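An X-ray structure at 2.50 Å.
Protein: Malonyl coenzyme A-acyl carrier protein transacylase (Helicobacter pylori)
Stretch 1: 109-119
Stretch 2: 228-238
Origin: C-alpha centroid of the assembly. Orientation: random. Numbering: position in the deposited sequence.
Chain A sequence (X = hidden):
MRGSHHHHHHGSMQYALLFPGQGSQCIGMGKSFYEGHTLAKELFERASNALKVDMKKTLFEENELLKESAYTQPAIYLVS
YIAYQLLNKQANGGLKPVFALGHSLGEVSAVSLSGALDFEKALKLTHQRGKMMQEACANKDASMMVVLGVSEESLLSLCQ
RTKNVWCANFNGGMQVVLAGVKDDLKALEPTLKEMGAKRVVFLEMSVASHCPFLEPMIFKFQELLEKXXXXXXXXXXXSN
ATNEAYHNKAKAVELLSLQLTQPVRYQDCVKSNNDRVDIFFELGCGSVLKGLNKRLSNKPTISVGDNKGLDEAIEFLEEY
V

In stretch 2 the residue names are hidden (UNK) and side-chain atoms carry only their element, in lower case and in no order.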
# COMPACT_ATOMS: atom_id res chain seq x y z
N SER A 109 3.59 5.32 2.82
CA SER A 109 2.57 6.08 3.54
C SER A 109 2.76 6.00 5.03
O SER A 109 2.79 7.03 5.69
CB SER A 109 1.16 5.60 3.23
OG SER A 109 0.79 5.94 1.92
N ALA A 110 2.87 4.77 5.54
CA ALA A 110 2.97 4.52 6.98
C ALA A 110 4.23 5.19 7.59
O ALA A 110 4.13 5.95 8.56
CB ALA A 110 2.95 3.06 7.25
N VAL A 111 5.39 4.94 6.97
CA VAL A 111 6.64 5.65 7.30
C VAL A 111 6.47 7.19 7.33
O VAL A 111 6.87 7.84 8.28
CB VAL A 111 7.77 5.27 6.30
CG1 VAL A 111 8.97 6.24 6.42
CG2 VAL A 111 8.21 3.83 6.51
N SER A 112 5.84 7.74 6.29
CA SER A 112 5.62 9.18 6.22
C SER A 112 4.84 9.69 7.41
O SER A 112 5.25 10.63 8.10
CB SER A 112 4.91 9.55 4.93
OG SER A 112 4.45 10.89 4.96
N LEU A 113 3.69 9.07 7.66
CA LEU A 113 2.80 9.55 8.70
C LEU A 113 3.36 9.32 10.08
O LEU A 113 2.99 10.01 11.02
CB LEU A 113 1.40 8.95 8.51
CG LEU A 113 0.80 9.74 7.35
CD1 LEU A 113 -0.21 8.95 6.59
CD2 LEU A 113 0.21 11.07 7.81
N SER A 114 4.30 8.39 10.20
CA SER A 114 5.06 8.23 11.43
C SER A 114 5.85 9.50 11.76
O SER A 114 6.08 9.81 12.94
CB SER A 114 5.99 7.04 11.34
OG SER A 114 6.21 6.52 12.62
N GLY A 115 6.25 10.24 10.72
CA GLY A 115 6.88 11.56 10.88
C GLY A 115 8.23 11.67 10.17
O GLY A 115 8.94 12.67 10.30
N ALA A 116 8.57 10.62 9.42
CA ALA A 116 9.86 10.53 8.77
C ALA A 116 9.84 11.08 7.36
O ALA A 116 10.82 10.96 6.63
CB ALA A 116 10.32 9.09 8.77
N LEU A 117 8.72 11.67 6.96
CA LEU A 117 8.56 12.10 5.58
C LEU A 117 7.47 13.16 5.47
O LEU A 117 6.30 12.87 5.71
CB LEU A 117 8.22 10.87 4.75
CG LEU A 117 8.90 10.59 3.43
CD1 LEU A 117 10.36 10.99 3.42
CD2 LEU A 117 8.74 9.10 3.13
N ASP A 118 7.88 14.39 5.15
CA ASP A 118 6.96 15.51 4.98
C ASP A 118 6.02 15.28 3.81
O ASP A 118 6.34 14.53 2.86
CB ASP A 118 7.70 16.84 4.73
CG ASP A 118 8.64 17.20 5.85
OD1 ASP A 118 8.34 16.86 7.03
OD2 ASP A 118 9.70 17.82 5.57
N PHE A 119 4.87 15.95 3.88
CA PHE A 119 3.87 15.86 2.83
C PHE A 119 4.44 15.93 1.41
O PHE A 119 4.36 14.95 0.66
CB PHE A 119 2.75 16.89 3.04
CG PHE A 119 1.62 16.73 2.08
CD1 PHE A 119 1.02 15.48 1.89
CD2 PHE A 119 1.16 17.81 1.35
CE1 PHE A 119 -0.00 15.31 1.00
CE2 PHE A 119 0.13 17.67 0.45
CZ PHE A 119 -0.47 16.41 0.28
N UNK A 228 15.58 11.99 1.47
CA UNK A 228 14.22 12.44 1.82
C UNK A 228 13.73 12.17 3.24
O UNK A 228 12.91 12.91 3.77
o UNK A 228 13.31 12.54 -0.43
c UNK A 228 13.20 11.88 0.82
N UNK A 229 14.22 11.08 3.84
CA UNK A 229 13.81 10.69 5.18
C UNK A 229 14.44 11.52 6.30
O UNK A 229 15.65 11.74 6.33
c UNK A 229 14.16 6.84 4.70
c UNK A 229 14.09 9.21 5.44
c UNK A 229 11.97 8.04 4.78
c UNK A 229 13.46 8.17 4.51
N UNK A 230 13.59 11.96 7.22
CA UNK A 230 14.04 12.50 8.47
C UNK A 230 14.12 11.31 9.42
O UNK A 230 13.69 10.21 9.08
c UNK A 230 13.04 13.51 9.01
c UNK A 230 13.66 14.84 9.33
n UNK A 230 10.79 15.92 8.78
c UNK A 230 12.05 16.74 8.70
c UNK A 230 13.30 15.93 8.29
N UNK A 231 14.67 11.52 10.61
CA UNK A 231 14.72 10.47 11.60
C UNK A 231 13.73 10.79 12.71
O UNK A 231 14.10 11.23 13.80
o UNK A 231 17.43 8.83 13.41
o UNK A 231 15.38 8.20 12.95
c UNK A 231 16.32 9.03 12.89
c UNK A 231 16.12 10.33 12.16
N UNK A 232 12.46 10.58 12.42
CA UNK A 232 11.41 10.91 13.35
C UNK A 232 10.27 9.94 13.10
O UNK A 232 9.75 9.87 11.99
c UNK A 232 10.98 12.37 13.19
c UNK A 232 10.01 14.31 14.52
c UNK A 232 10.89 14.60 15.74
n UNK A 232 10.58 13.68 16.89
c UNK A 232 9.95 12.81 14.22
N UNK A 233 9.92 9.19 14.13
CA UNK A 233 8.91 8.15 14.07
C UNK A 233 8.09 8.14 15.35
O UNK A 233 8.58 7.75 16.40
c UNK A 233 9.64 5.77 11.65
c UNK A 233 11.51 6.11 10.17
c UNK A 233 11.50 7.12 12.35
c UNK A 233 12.13 6.90 11.14
c UNK A 233 9.58 6.79 13.93
c UNK A 233 10.25 5.55 10.43
c UNK A 233 10.25 6.57 12.61
N UNK A 234 6.83 8.55 15.26
CA UNK A 234 5.91 8.50 16.40
C UNK A 234 5.43 7.10 16.74
O UNK A 234 5.00 6.85 17.85
c UNK A 234 5.12 11.87 16.97
c UNK A 234 5.99 12.67 15.12
c UNK A 234 4.73 9.44 16.16
c UNK A 234 5.13 10.87 16.05
n UNK A 234 5.70 11.40 14.91
n UNK A 234 5.64 12.99 16.35
N UNK A 235 5.49 6.20 15.76
CA UNK A 235 5.07 4.82 15.93
C UNK A 235 5.86 3.92 14.99
O UNK A 235 6.36 4.36 13.95
c UNK A 235 3.22 4.69 13.16
c UNK A 235 3.55 4.68 15.68
c UNK A 235 2.78 5.27 11.98
c UNK A 235 2.14 6.50 12.02
c UNK A 235 3.06 5.33 14.39
c UNK A 235 1.96 7.15 13.25
c UNK A 235 2.42 6.56 14.42
N UNK A 236 5.97 2.64 15.35
CA UNK A 236 6.73 1.68 14.57
C UNK A 236 5.96 1.21 13.35
O UNK A 236 4.74 1.23 13.33
c UNK A 236 5.95 -0.47 15.85
c UNK A 236 6.40 -1.55 16.83
o UNK A 236 7.47 -1.40 17.47
o UNK A 236 5.68 -2.55 16.98
c UNK A 236 7.10 0.48 15.45
N UNK A 237 6.66 0.77 12.32
CA UNK A 237 5.97 0.20 11.17
C UNK A 237 6.46 -1.22 10.92
O UNK A 237 7.60 -1.56 11.26
c UNK A 237 6.47 2.56 10.21
c UNK A 237 6.95 0.55 8.84
c UNK A 237 6.25 -0.24 7.82
c UNK A 237 6.04 1.13 9.89
N UNK A 238 5.59 -2.05 10.35
CA UNK A 238 5.90 -3.45 10.07
C UNK A 238 6.32 -3.62 8.61
O UNK A 238 5.59 -3.23 7.69
c UNK A 238 4.84 -4.08 12.98
c UNK A 238 5.14 -5.81 10.51
c UNK A 238 4.01 -3.92 11.70
c UNK A 238 4.71 -4.37 10.41

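Position 228 carries one carbon and one terminal oxygen; the carbon, CB, lies 4.0 Å from L117 CD1. One carbon followed by a single oxygen makes this S228. At position 229 four carbons fork at the second, and one tip lies 3.6 Å from L117 CD1 and 3.9 Å from V111 CG1. Four carbons forked at the second identify L229, with CD2 as the touching tip.

Position 230 has four carbons in a row ending in nitrogen, and that nitrogen sits 3.2 Å from D118 OD1. An unbranched chain of this length with a terminal amine is K230, and its NZ forms a salt bridge with the carboxylate. Two carbons, the second bearing two oxygens, occupy position 231; its CA-to-CB bond points away, and the side chain touches nothing on stretch 1, and the short carboxylate defines D231. Position 232 repeats the pattern of four carbons and a nitrogen, so it is K232, but the end of its side chain leads away and its backbone makes the closer approach, with O 3.0 Å from G115 C.

At position 233 one carbon leads to a ring of six carbons, with no oxygen attached, and A116 CB lies over one face of it; this is F233, whose CZ is 3.5 Å from A116 CB. Position 234 has one carbon and a five-membered ring of three carbons and two nitrogens, one of them 2.6 Å from S114 O; only histidine fits, and H234 donates this hydrogen bond through ND1. At position 235 one carbon again leads to a six-carbon ring, with S114 CA over its face, 3.8 Å from the ring centroid; this is F235.

Three carbons, the last with two oxygens, occupy position 236; its CA-to-CB bond points away from stretch 1, and the side chain makes no contact there. This is E236. Position 237 has four carbons forked at the first, one arm two carbons long; its CA-to-CB bond points toward stretch 1 and its carbons pack against A110 and V111. This is I237, whose CG1 is 4.2 Å from V111 CG2. Position 238 has the same fork and the same longer arm but is out of reach of stretch 1: I238.

The contact combines hydrogen bonds of backbone and side chains, and a salt bridge at D118, with apolar packing. S114 O accepts from both H234 N (2.7 Å) and H234 ND1, while S114 OG donates to F235 O at 2.5 Å. Further along, K230 N donates to A116 O at 3.0 Å. G115 permits the close passage: its backbone angles call for glycine, and a CB would stand 2.9 Å from H234 ND1, a clash. Around these bonds, V111, A116 and L117 pack with L229, and A110 and V111 meet I237.

Stretch 2 (228-238) SLKDKFHFEII
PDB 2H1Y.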